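Local coordinates for rhodopsin (Todarodes pacificus, PDB 2Z73), which detects light through its bound retinal and, on 11-cis to all-trans isomerisation, activates a Gq-type G protein that signals to phospholipase C, at the palmitic acid site, the retinal site and the palmitic acid and docosane site. Residues are numbered along the deposited sequence; one frame, centred on the assembly and turned at random.

The three sites lie in one rhodopsin chain and share no residue. Measured between the centres of their C-alpha atoms, site 1 is about 20 Å from site 2 and about 14 Å from site 3. By the same measure site 2 is about 26 Å from site 3. Helix 31-61 supplies residues to sites 1 and 3, and helix 70-87 to sites 1 and 2. Site 2 is the buried chromophore pocket. Sites 1 and 3 hold acyl and alkyl chains on the outer surface of the bundle. Transmembrane segment 7 carries both the retinal lysine of site 2 and part of site 3, so it may relay the light signal toward the cytoplasmic side.

Site 1: the palmitic acid site. Residues 56, 61, 78, 81, 85. With PLM (palmitic acid), chain B.
The backbone is helical at Ile56, Phe78, Phe81 and Leu85, while Lys61, the last residue of helix 31-61, has relaxed to phi -110° and psi -9°. A palmitic acid chain, modelled with one head oxygen, O2, lies along the outside of two helices, its head at Lys61 and its tail at Leu85. It may be a palmitoyl group, perhaps from a neighbouring molecule, or a free fatty acid; the structure alone does not show which. Contact is by carbon packing. The Lys61 side chain bends at its second torsion, chi2 -57°, and then runs out straight. Lys61 CE packs 3.7 Å from PLM C2, beside the head group. Lys61 NZ lies 3.7 Å from PLM O2, too far for a hydrogen bond, though its charge may still favour an oxygen there. Ile56 touches with its CG2 branch, anti to the backbone N. Ile56 CG2 is 3.8 Å from PLM C6. Phe78 and Phe81 both have CG anti to the backbone N, but use their rings differently. Phe78 reaches the tail half of the chain with the outer part of its ring, CE1 lying 3.6 Å from PLM CB. Phe81 offers a face: PLM C9 sits 3.9 Å above the ring plane, offset toward the rim. Leu85 touches the tail with CD1, 4.1 Å from PLM CE. The site spans transmembrane helices 1 and 2, running from the cytoplasmic end of helix 31-61 toward mid-membrane along helix 70-87.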
loop_
_atom_site.group_PDB
_atom_site.type_symbol
_atom_site.label_atom_id
_atom_site.label_comp_id
_atom_site.label_asym_id
_atom_site.label_seq_id
_atom_site.Cartn_x
_atom_site.Cartn_y
_atom_site.Cartn_z
ATOM N N ILE A 56 -10.893 5.010 -6.457
ATOM C CA ILE A 56 -11.886 5.510 -5.516
ATOM C C ILE A 56 -13.180 5.911 -6.235
ATOM O O ILE A 56 -14.278 5.583 -5.781
ATOM C CB ILE A 56 -11.383 6.735 -4.743
ATOM C CG1 ILE A 56 -10.179 6.357 -3.874
ATOM C CG2 ILE A 56 -12.523 7.301 -3.890
ATOM C CD1 ILE A 56 -9.630 7.521 -3.066
ATOM N N LYS A 61 -18.668 4.229 -7.146
ATOM C CA LYS A 61 -19.796 4.485 -8.021
ATOM C C LYS A 61 -20.290 3.364 -8.932
ATOM O O LYS A 61 -21.344 3.499 -9.557
ATOM C CB LYS A 61 -19.506 5.734 -8.853
ATOM C CG LYS A 61 -19.360 6.986 -7.994
ATOM C CD LYS A 61 -20.613 7.206 -7.148
ATOM C CE LYS A 61 -20.410 8.306 -6.122
ATOM N NZ LYS A 61 -21.619 8.508 -5.268
ATOM N N PHE A 78 -7.360 5.620 -0.889
ATOM C CA PHE A 78 -7.380 6.930 -0.236
ATOM C C PHE A 78 -6.007 7.117 0.402
ATOM O O PHE A 78 -5.409 8.195 0.343
ATOM C CB PHE A 78 -8.450 6.985 0.860
ATOM C CG PHE A 78 -8.518 8.307 1.573
ATOM C CD1 PHE A 78 -9.488 9.241 1.246
ATOM C CD2 PHE A 78 -7.576 8.639 2.542
ATOM C CE1 PHE A 78 -9.518 10.486 1.863
ATOM C CE2 PHE A 78 -7.600 9.888 3.166
ATOM C CZ PHE A 78 -8.569 10.808 2.826
ATOM N N PHE A 81 -3.529 7.680 -2.242
ATOM C CA PHE A 81 -3.790 8.974 -2.842
ATOM C C PHE A 81 -3.094 10.068 -2.023
ATOM O O PHE A 81 -2.295 10.834 -2.554
ATOM C CB PHE A 81 -5.290 9.278 -2.870
ATOM C CG PHE A 81 -5.603 10.642 -3.421
ATOM C CD1 PHE A 81 -5.668 10.851 -4.790
ATOM C CD2 PHE A 81 -5.756 11.732 -2.570
ATOM C CE1 PHE A 81 -5.875 12.121 -5.298
ATOM C CE2 PHE A 81 -5.966 13.011 -3.071
ATOM C CZ PHE A 81 -6.025 13.207 -4.436
ATOM N N LEU A 85 -0.018 12.655 -2.848
ATOM C CA LEU A 85 -0.299 14.088 -2.840
ATOM C C LEU A 85 0.707 14.839 -1.965
ATOM O O LEU A 85 1.478 15.687 -2.436
ATOM C CB LEU A 85 -1.698 14.366 -2.280
ATOM C CG LEU A 85 -2.486 15.603 -2.768
ATOM C CD1 LEU A 85 -3.367 16.096 -1.630
ATOM C CD2 LEU A 85 -1.561 16.720 -3.240
HETATM C C1 PLM B . -19.405 10.707 -3.350
HETATM O O2 PLM B . -19.821 11.527 -4.159
HETATM C C2 PLM B . -18.161 9.886 -3.698
HETATM C C3 PLM B . -16.988 10.103 -2.732
HETATM C C4 PLM B . -15.753 10.582 -3.487
HETATM C C5 PLM B . -14.524 10.533 -2.624
HETATM C C6 PLM B . -13.333 11.022 -3.411
HETATM C C7 PLM B . -12.238 11.487 -2.476
HETATM C C8 PLM B . -11.006 12.005 -3.236
HETATM C C9 PLM B . -9.760 12.049 -2.349
HETATM C CA PLM B . -9.560 13.396 -1.694
HETATM C CB PLM B . -8.784 13.245 -0.401
HETATM C CC PLM B . -8.219 14.572 0.065
HETATM C CD PLM B . -7.451 14.407 1.360
HETATM C CE PLM B . -6.126 15.127 1.285
HETATM C CF PLM B . -6.006 16.237 2.314
HETATM C CG PLM B . -4.660 16.946 2.217
#

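Site 2: the retinal site. Residues 87, 111-112, 115-116, 119-120, 177, 185-188, 204-205, 209, 274, 277-278, 301, 305. With RET (retinal), chain C.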
loop_
_atom_site.group_PDB
_atom_site.type_symbol
_atom_site.label_atom_id
_atom_site.label_comp_id
_atom_site.label_asym_id
_atom_site.label_seq_id
_atom_site.Cartn_x
_atom_site.Cartn_y
_atom_site.Cartn_z
ATOM N N ASN A 87 3.394 13.721 -0.263
ATOM C CA ASN A 87 4.804 13.403 -0.401
ATOM C C ASN A 87 5.461 13.810 -1.712
ATOM O O ASN A 87 6.673 13.700 -1.853
ATOM C CB ASN A 87 5.019 11.904 -0.168
ATOM C CG ASN A 87 4.832 11.511 1.285
ATOM O OD1 ASN A 87 5.680 11.793 2.128
ATOM N ND2 ASN A 87 3.712 10.867 1.586
ATOM N N TYR A 111 4.508 16.362 6.984
ATOM C CA TYR A 111 4.965 15.566 5.856
ATOM C C TYR A 111 5.364 14.177 6.325
ATOM O O TYR A 111 4.786 13.179 5.897
ATOM C CB TYR A 111 6.143 16.252 5.183
ATOM C CG TYR A 111 6.683 15.537 3.969
ATOM C CD1 TYR A 111 6.480 16.049 2.685
ATOM C CD2 TYR A 111 7.436 14.364 4.101
ATOM C CE1 TYR A 111 7.015 15.412 1.562
ATOM C CE2 TYR A 111 7.973 13.722 2.984
ATOM C CZ TYR A 111 7.758 14.252 1.724
ATOM O OH TYR A 111 8.275 13.615 0.623
ATOM N N GLY A 112 6.351 14.112 7.206
ATOM C CA GLY A 112 6.815 12.825 7.698
ATOM C C GLY A 112 5.739 11.986 8.358
ATOM O O GLY A 112 5.686 10.777 8.153
ATOM N N GLY A 115 3.389 10.605 5.791
ATOM C CA GLY A 115 4.052 9.556 5.045
ATOM C C GLY A 115 3.994 8.262 5.827
ATOM O O GLY A 115 3.687 7.196 5.282
ATOM N N GLY A 116 4.265 8.355 7.124
ATOM C CA GLY A 116 4.253 7.164 7.943
ATOM C C GLY A 116 2.874 6.618 8.211
ATOM O O GLY A 116 2.641 5.408 8.128
ATOM N N GLY A 119 1.630 4.860 5.231
ATOM C CA GLY A 119 2.479 3.757 4.832
ATOM C C GLY A 119 2.051 2.607 5.726
ATOM O O GLY A 119 1.936 1.463 5.286
ATOM N N PHE A 120 1.794 2.920 6.995
ATOM C CA PHE A 120 1.354 1.897 7.939
ATOM C C PHE A 120 -0.061 1.466 7.578
ATOM O O PHE A 120 -0.444 0.321 7.790
ATOM C CB PHE A 120 1.361 2.434 9.383
ATOM C CG PHE A 120 2.734 2.697 9.945
ATOM C CD1 PHE A 120 2.940 3.764 10.810
ATOM C CD2 PHE A 120 3.811 1.872 9.624
ATOM C CE1 PHE A 120 4.206 4.024 11.359
ATOM C CE2 PHE A 120 5.082 2.113 10.161
ATOM C CZ PHE A 120 5.280 3.200 11.037
ATOM N N TYR A 177 10.504 13.715 13.392
ATOM C CA TYR A 177 10.353 13.808 11.957
ATOM C C TYR A 177 11.223 14.969 11.513
ATOM O O TYR A 177 10.986 16.115 11.879
ATOM C CB TYR A 177 8.892 14.056 11.596
ATOM C CG TYR A 177 8.049 12.809 11.641
ATOM C CD1 TYR A 177 8.337 11.737 10.797
ATOM C CD2 TYR A 177 6.951 12.702 12.500
ATOM C CE1 TYR A 177 7.551 10.589 10.793
ATOM C CE2 TYR A 177 6.151 11.544 12.504
ATOM C CZ TYR A 177 6.461 10.495 11.639
ATOM O OH TYR A 177 5.683 9.364 11.576
ATOM N N ASN A 185 13.027 16.436 1.759
ATOM C CA ASN A 185 11.824 15.718 2.119
ATOM C C ASN A 185 12.059 15.324 3.564
ATOM O O ASN A 185 13.182 15.416 4.064
ATOM C CB ASN A 185 11.562 14.506 1.210
ATOM C CG ASN A 185 12.438 13.321 1.526
ATOM O OD1 ASN A 185 13.521 13.175 0.963
ATOM N ND2 ASN A 185 11.972 12.459 2.435
ATOM N N CYS A 186 11.006 14.924 4.253
ATOM C CA CYS A 186 11.150 14.580 5.648
ATOM C C CYS A 186 10.786 13.136 5.921
ATOM O O CYS A 186 10.227 12.460 5.069
ATOM C CB CYS A 186 10.308 15.558 6.489
ATOM S SG CYS A 186 11.143 17.186 6.626
ATOM N N SER A 187 11.152 12.658 7.101
ATOM C CA SER A 187 10.875 11.286 7.514
ATOM C C SER A 187 11.157 11.235 9.008
ATOM O O SER A 187 11.395 12.273 9.622
ATOM C CB SER A 187 11.798 10.317 6.773
ATOM O OG SER A 187 11.453 8.972 7.057
ATOM N N PHE A 188 11.126 10.045 9.600
ATOM C CA PHE A 188 11.415 9.934 11.026
ATOM C C PHE A 188 12.922 9.920 11.238
ATOM O O PHE A 188 13.691 9.790 10.288
ATOM C CB PHE A 188 10.772 8.679 11.614
ATOM C CG PHE A 188 11.238 7.393 10.990
ATOM C CD1 PHE A 188 12.085 6.531 11.687
ATOM C CD2 PHE A 188 10.814 7.027 9.723
ATOM C CE1 PHE A 188 12.505 5.320 11.129
ATOM C CE2 PHE A 188 11.225 5.820 9.154
ATOM C CZ PHE A 188 12.075 4.966 9.863
ATOM N N MET A 204 7.845 1.133 15.478
ATOM C CA MET A 204 7.427 1.332 14.103
ATOM C C MET A 204 7.627 0.056 13.311
ATOM O O MET A 204 6.689 -0.461 12.695
ATOM C CB MET A 204 8.214 2.469 13.449
ATOM C CG MET A 204 7.630 3.853 13.701
ATOM S SD MET A 204 8.502 5.138 12.824
ATOM C CE MET A 204 7.537 6.562 13.280
ATOM N N PHE A 205 8.854 -0.453 13.334
ATOM C CA PHE A 205 9.198 -1.671 12.620
ATOM C C PHE A 205 8.407 -2.898 13.055
ATOM O O PHE A 205 7.900 -3.648 12.229
ATOM C CB PHE A 205 10.686 -1.947 12.790
ATOM C CG PHE A 205 11.547 -1.244 11.786
ATOM C CD1 PHE A 205 11.851 -1.848 10.575
ATOM C CD2 PHE A 205 12.034 0.022 12.036
ATOM C CE1 PHE A 205 12.626 -1.198 9.628
ATOM C CE2 PHE A 205 12.808 0.676 11.096
ATOM C CZ PHE A 205 13.105 0.061 9.886
ATOM N N PHE A 209 5.147 -2.362 10.948
ATOM C CA PHE A 209 5.517 -3.194 9.810
ATOM C C PHE A 209 5.345 -4.704 10.014
ATOM O O PHE A 209 4.449 -5.312 9.422
ATOM C CB PHE A 209 6.957 -2.861 9.415
ATOM C CG PHE A 209 7.381 -3.432 8.090
ATOM C CD1 PHE A 209 6.469 -3.570 7.046
ATOM C CD2 PHE A 209 8.709 -3.780 7.868
ATOM C CE1 PHE A 209 6.881 -4.046 5.801
ATOM C CE2 PHE A 209 9.127 -4.256 6.627
ATOM C CZ PHE A 209 8.211 -4.388 5.594
ATOM N N TRP A 274 9.266 -0.976 0.143
ATOM C CA TRP A 274 9.718 -0.436 1.421
ATOM C C TRP A 274 10.900 -1.120 2.104
ATOM O O TRP A 274 11.717 -0.449 2.736
ATOM C CB TRP A 274 8.558 -0.370 2.427
ATOM C CG TRP A 274 7.530 0.672 2.118
ATOM C CD1 TRP A 274 6.427 0.527 1.328
ATOM C CD2 TRP A 274 7.516 2.031 2.578
ATOM N NE1 TRP A 274 5.729 1.706 1.267
ATOM C CE2 TRP A 274 6.372 2.646 2.024
ATOM C CE3 TRP A 274 8.360 2.788 3.404
ATOM C CZ2 TRP A 274 6.045 3.988 2.270
ATOM C CZ3 TRP A 274 8.039 4.129 3.651
ATOM C CH2 TRP A 274 6.892 4.711 3.085
ATOM N N TYR A 277 14.578 0.645 1.907
ATOM C CA TYR A 277 14.680 1.840 2.742
ATOM C C TYR A 277 14.678 1.443 4.203
ATOM O O TYR A 277 15.472 1.951 4.999
ATOM C CB TYR A 277 13.514 2.798 2.454
ATOM C CG TYR A 277 13.525 4.091 3.251
ATOM C CD1 TYR A 277 12.644 4.293 4.318
ATOM C CD2 TYR A 277 14.441 5.100 2.951
ATOM C CE1 TYR A 277 12.676 5.468 5.068
ATOM C CE2 TYR A 277 14.489 6.284 3.691
ATOM C CZ TYR A 277 13.606 6.464 4.746
ATOM O OH TYR A 277 13.655 7.651 5.457
ATOM N N ALA A 278 13.788 0.530 4.559
ATOM C CA ALA A 278 13.702 0.075 5.939
ATOM C C ALA A 278 15.079 -0.389 6.397
ATOM O O ALA A 278 15.554 0.001 7.464
ATOM C CB ALA A 278 12.705 -1.062 6.053
ATOM N N VAL A 301 14.554 5.720 -0.723
ATOM C CA VAL A 301 13.321 6.331 -0.213
ATOM C C VAL A 301 12.401 6.681 -1.382
ATOM O O VAL A 301 11.187 6.583 -1.267
ATOM C CB VAL A 301 13.582 7.618 0.636
ATOM C CG1 VAL A 301 13.845 8.800 -0.270
ATOM C CG2 VAL A 301 12.382 7.907 1.538
ATOM N N LYS A 305 8.655 5.707 -1.765
ATOM C CA LYS A 305 7.579 6.668 -1.998
ATOM C C LYS A 305 6.693 6.339 -3.210
ATOM O O LYS A 305 5.488 6.591 -3.190
ATOM C CB LYS A 305 8.155 8.077 -2.159
ATOM C CG LYS A 305 8.781 8.643 -0.902
ATOM C CD LYS A 305 8.966 10.144 -1.023
ATOM C CE LYS A 305 9.859 10.707 0.068
ATOM N NZ LYS A 305 9.211 10.872 1.364
HETATM C C1 RET C . 9.295 1.245 8.117
HETATM C C2 RET C . 9.418 -0.170 7.484
HETATM C C3 RET C . 8.712 -0.358 6.151
HETATM C C4 RET C . 7.244 0.102 6.187
HETATM C C5 RET C . 7.068 1.482 6.823
HETATM C C6 RET C . 7.982 2.021 7.693
HETATM C C7 RET C . 7.804 3.402 8.309
HETATM C C8 RET C . 7.932 4.611 7.608
HETATM C C9 RET C . 7.729 6.010 8.011
HETATM C C10 RET C . 7.936 6.878 7.012
HETATM C C11 RET C . 7.788 8.316 6.950
HETATM C C12 RET C . 8.023 9.140 5.884
HETATM C C13 RET C . 8.607 8.955 4.499
HETATM C C14 RET C . 8.619 10.001 3.618
HETATM C C15 RET C . 9.182 9.909 2.265
HETATM C C16 RET C . 9.376 1.120 9.638
HETATM C C17 RET C . 10.590 2.009 7.687
HETATM C C18 RET C . 5.786 2.108 6.341
HETATM C C19 RET C . 7.286 6.354 9.419
HETATM C C20 RET C . 9.172 7.558 4.162
#
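Two hydrogen bonds grip the phenol oxygen of Tyr111. Tyr111 OH donates to the backbone O of Asn87, 3.0 Å away, in the carbonyl plane and on a lone pair. Tyr111 OH accepts the other from Lys305 NZ at 3.0 Å, bent to 140° at the hydrogen, with NZ in the ring plane at its edge. Lys305 NZ is joined to RET C15 at 1.3 Å, the retinylidene Schiff base. The Lys305 side chain bends at chi4, -78°, to bring NZ to the polyene. Ser187 OG and Tyr277 OH share a hydrogen bond beside the polyene. Trp274, the conserved tryptophan of transmembrane helix 6, puts CZ3 3.6 Å from the methyl RET C20. RET C18 lies over one face of its six-membered ring, toward the rim. Phe188 CD2 and Phe120 CE2 pack at RET C19 and RET C7. RET C16 sits over the centre of Phe205, 3.6 Å above its plane, and RET C3 over that of Phe209, 3.7 Å above. An alanine in place of Phe209 would remove that face and would probably leave the ionone ring less firmly held. Gly116, lacking a side chain, probably lets the polyene lie close to helix 104-138. This seven-helix opsin pocket buries retinal completely and holds the chromophore whose light-driven isomerisation activates the receptor.

Site 3: the palmitic acid and docosane site. Residues 47, 50-51, 312-313, 316-317, 332-334, 337. With PLM (palmitic acid), chain D; TWT (docosane), chain E.
Pro312 and Met313 belong to the NPxxY motif of rhodopsin-family receptors, at the cytoplasmic end of transmembrane helix 7. Here helix 311-318 meets a palmitoyl group on Cys337 and a docosane chain. Ser316 joins the two. Ser316 CB packs 4.0 Å from TWT C1, the end of the docosane. From CB the hydroxyl takes the crowded position between the backbone N and the carbonyl carbon, chi1 73°. That places Ser316 OG to donate to PLM O2, the acyl oxygen, at 2.6 Å. Ser316 OG is equally placed to donate to the backbone O of Met313 at 2.7 Å, from above the carbonyl plane and not along a lone pair. The one hydroxyl hydrogen is presumably shared or alternates between them. The acyl oxygen belongs to a thioester, with Cys337 SG bonded to PLM C1 at 1.8 Å. Cys337 is a known palmitoylation site, and the link would tether the cytoplasmic tail to the membrane. Met313 bends at chi3, -87°, and its thioether SD touches the acyl chain 3.5 Å from PLM C7. Val317 closes on the head of the same chain with CG1. The docosane may stand for a lipid or detergent tail. It crosses Gly50 and Gly51, where Gly51 CA is 3.6 Å from TWT C3 with no side chain between. Ile47 points its CG2 branch at TWT C5. From the opposite side Val333 CG1 comes to 3.7 Å from TWT C2, while its CG2 covers one face of the Trp332 ring over the centre.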
loop_
_atom_site.group_PDB
_atom_site.type_symbol
_atom_site.label_atom_id
_atom_site.label_comp_id
_atom_site.label_asym_id
_atom_site.label_seq_id
_atom_site.Cartn_x
_atom_site.Cartn_y
_atom_site.Cartn_z
ATOM N N ILE A 47 0.688 10.332 -11.181
ATOM C CA ILE A 47 0.227 8.966 -11.354
ATOM C C ILE A 47 -0.492 8.481 -10.115
ATOM O O ILE A 47 -1.585 7.912 -10.206
ATOM C CB ILE A 47 1.393 8.016 -11.678
ATOM C CG1 ILE A 47 1.996 8.389 -13.041
ATOM C CG2 ILE A 47 0.915 6.568 -11.687
ATOM C CD1 ILE A 47 3.137 7.494 -13.494
ATOM N N GLY A 50 -3.719 10.456 -9.699
ATOM C CA GLY A 50 -4.537 10.112 -10.841
ATOM C C GLY A 50 -5.099 8.710 -10.704
ATOM O O GLY A 50 -6.323 8.510 -10.670
ATOM N N GLY A 51 -4.202 7.732 -10.607
ATOM C CA GLY A 51 -4.630 6.354 -10.482
ATOM C C GLY A 51 -5.474 6.033 -9.262
ATOM O O GLY A 51 -6.461 5.311 -9.354
ATOM N N PRO A 312 -3.178 0.808 -8.385
ATOM C CA PRO A 312 -4.088 1.127 -9.485
ATOM C C PRO A 312 -3.650 0.507 -10.819
ATOM O O PRO A 312 -4.466 -0.082 -11.542
ATOM C CB PRO A 312 -4.078 2.650 -9.505
ATOM C CG PRO A 312 -3.939 2.976 -8.048
ATOM C CD PRO A 312 -2.836 2.024 -7.627
ATOM N N MET A 313 -2.370 0.626 -11.151
ATOM C CA MET A 313 -1.894 0.048 -12.394
ATOM C C MET A 313 -1.980 -1.484 -12.334
ATOM O O MET A 313 -2.302 -2.138 -13.326
ATOM C CB MET A 313 -0.462 0.503 -12.677
ATOM C CG MET A 313 -0.309 2.020 -12.661
ATOM S SD MET A 313 1.261 2.654 -13.295
ATOM C CE MET A 313 2.295 2.609 -11.819
ATOM N N SER A 316 -5.574 -2.402 -12.980
ATOM C CA SER A 316 -5.947 -2.188 -14.378
ATOM C C SER A 316 -5.536 -3.283 -15.353
ATOM O O SER A 316 -6.093 -3.371 -16.451
ATOM C CB SER A 316 -5.408 -0.843 -14.869
ATOM O OG SER A 316 -4.013 -0.886 -15.065
ATOM N N VAL A 317 -4.577 -4.121 -14.968
ATOM C CA VAL A 317 -4.128 -5.200 -15.855
ATOM C C VAL A 317 -4.550 -6.586 -15.396
ATOM O O VAL A 317 -4.318 -7.557 -16.108
ATOM C CB VAL A 317 -2.588 -5.225 -15.997
ATOM C CG1 VAL A 317 -2.097 -3.923 -16.568
ATOM C CG2 VAL A 317 -1.943 -5.490 -14.651
ATOM N N TRP A 332 -9.647 5.184 -22.551
ATOM C CA TRP A 332 -8.317 5.448 -23.094
ATOM C C TRP A 332 -7.244 4.795 -22.242
ATOM O O TRP A 332 -6.202 4.392 -22.751
ATOM C CB TRP A 332 -8.032 6.952 -23.207
ATOM C CG TRP A 332 -7.931 7.670 -21.901
ATOM C CD1 TRP A 332 -8.930 8.338 -21.249
ATOM C CD2 TRP A 332 -6.767 7.781 -21.073
ATOM N NE1 TRP A 332 -8.461 8.858 -20.068
ATOM C CE2 TRP A 332 -7.136 8.532 -19.933
ATOM C CE3 TRP A 332 -5.448 7.320 -21.181
ATOM C CZ2 TRP A 332 -6.231 8.832 -18.905
ATOM C CZ3 TRP A 332 -4.548 7.617 -20.159
ATOM C CH2 TRP A 332 -4.947 8.369 -19.035
ATOM N N VAL A 333 -7.512 4.678 -20.946
ATOM C CA VAL A 333 -6.556 4.086 -20.023
ATOM C C VAL A 333 -6.230 2.629 -20.348
ATOM O O VAL A 333 -5.096 2.186 -20.156
ATOM C CB VAL A 333 -7.064 4.155 -18.570
ATOM C CG1 VAL A 333 -5.991 3.653 -17.627
ATOM C CG2 VAL A 333 -7.451 5.584 -18.216
ATOM N N LEU A 334 -7.218 1.886 -20.842
ATOM C CA LEU A 334 -7.017 0.480 -21.183
ATOM C C LEU A 334 -6.529 0.225 -22.607
ATOM O O LEU A 334 -6.689 -0.884 -23.125
ATOM C CB LEU A 334 -8.303 -0.317 -20.958
ATOM C CG LEU A 334 -8.724 -0.593 -19.513
ATOM C CD1 LEU A 334 -9.869 -1.605 -19.494
ATOM C CD2 LEU A 334 -7.535 -1.138 -18.730
ATOM N N CYS A 337 -4.020 -2.250 -22.726
ATOM C CA CYS A 337 -4.562 -3.335 -21.915
ATOM C C CYS A 337 -6.032 -3.573 -22.256
ATOM O O CYS A 337 -6.862 -3.767 -21.367
ATOM C CB CYS A 337 -4.429 -2.954 -20.442
ATOM S SG CYS A 337 -3.155 -1.694 -20.201
HETATM C C1 PLM D . -2.785 -1.046 -18.564
HETATM O O2 PLM D . -3.495 -1.341 -17.614
HETATM C C2 PLM D . -1.698 0.020 -18.391
HETATM C C3 PLM D . -2.220 1.372 -17.892
HETATM C C4 PLM D . -1.182 2.459 -18.119
HETATM C C5 PLM D . -0.629 2.967 -16.825
HETATM C C6 PLM D . 0.396 4.037 -17.094
HETATM C C7 PLM D . 1.773 3.558 -16.682
HETATM C C8 PLM D . 2.854 4.613 -16.933
HETATM C C9 PLM D . 4.003 4.474 -15.946
HETATM C CA PLM D . 5.340 4.437 -16.640
HETATM C CB PLM D . 6.383 3.814 -15.739
HETATM C CC PLM D . 7.783 4.218 -16.148
HETATM C CD PLM D . 8.811 3.585 -15.234
HETATM C CE PLM D . 9.790 2.763 -16.035
HETATM C CF PLM D . 9.683 1.279 -15.717
HETATM C CG PLM D . 10.674 0.448 -16.533
HETATM C C1 TWT E . -5.720 2.789 -13.110
HETATM C C2 TWT E . -4.751 3.307 -14.147
HETATM C C3 TWT E . -4.036 4.510 -13.561
HETATM C C4 TWT E . -3.027 5.125 -14.538
HETATM C C5 TWT E . -2.407 6.305 -13.790
HETATM C C6 TWT E . -2.308 7.558 -14.645
HETATM C C7 TWT E . -3.184 8.633 -13.976
HETATM C C8 TWT E . -3.993 9.347 -15.049
HETATM C C9 TWT E . -3.786 10.873 -15.027
HETATM C C10 TWT E . -2.703 11.122 -16.064
HETATM C C11 TWT E . -3.146 11.701 -17.408
HETATM C C12 TWT E . -1.827 12.278 -17.878
HETATM C C13 TWT E . -1.753 12.988 -19.224
HETATM C C14 TWT E . -0.569 13.888 -18.907
HETATM C C15 TWT E . -0.301 15.115 -19.758
HETATM C C16 TWT E . 0.999 15.575 -19.100
HETATM C C17 TWT E . 1.979 16.290 -19.956
HETATM C C18 TWT E . 2.493 17.358 -18.989
HETATM C C19 TWT E . 3.544 18.288 -19.569
HETATM C C20 TWT E . 3.893 19.250 -18.431
HETATM C C21 TWT E . 4.947 20.253 -18.865
HETATM C C22 TWT E . 5.240 21.172 -17.683
#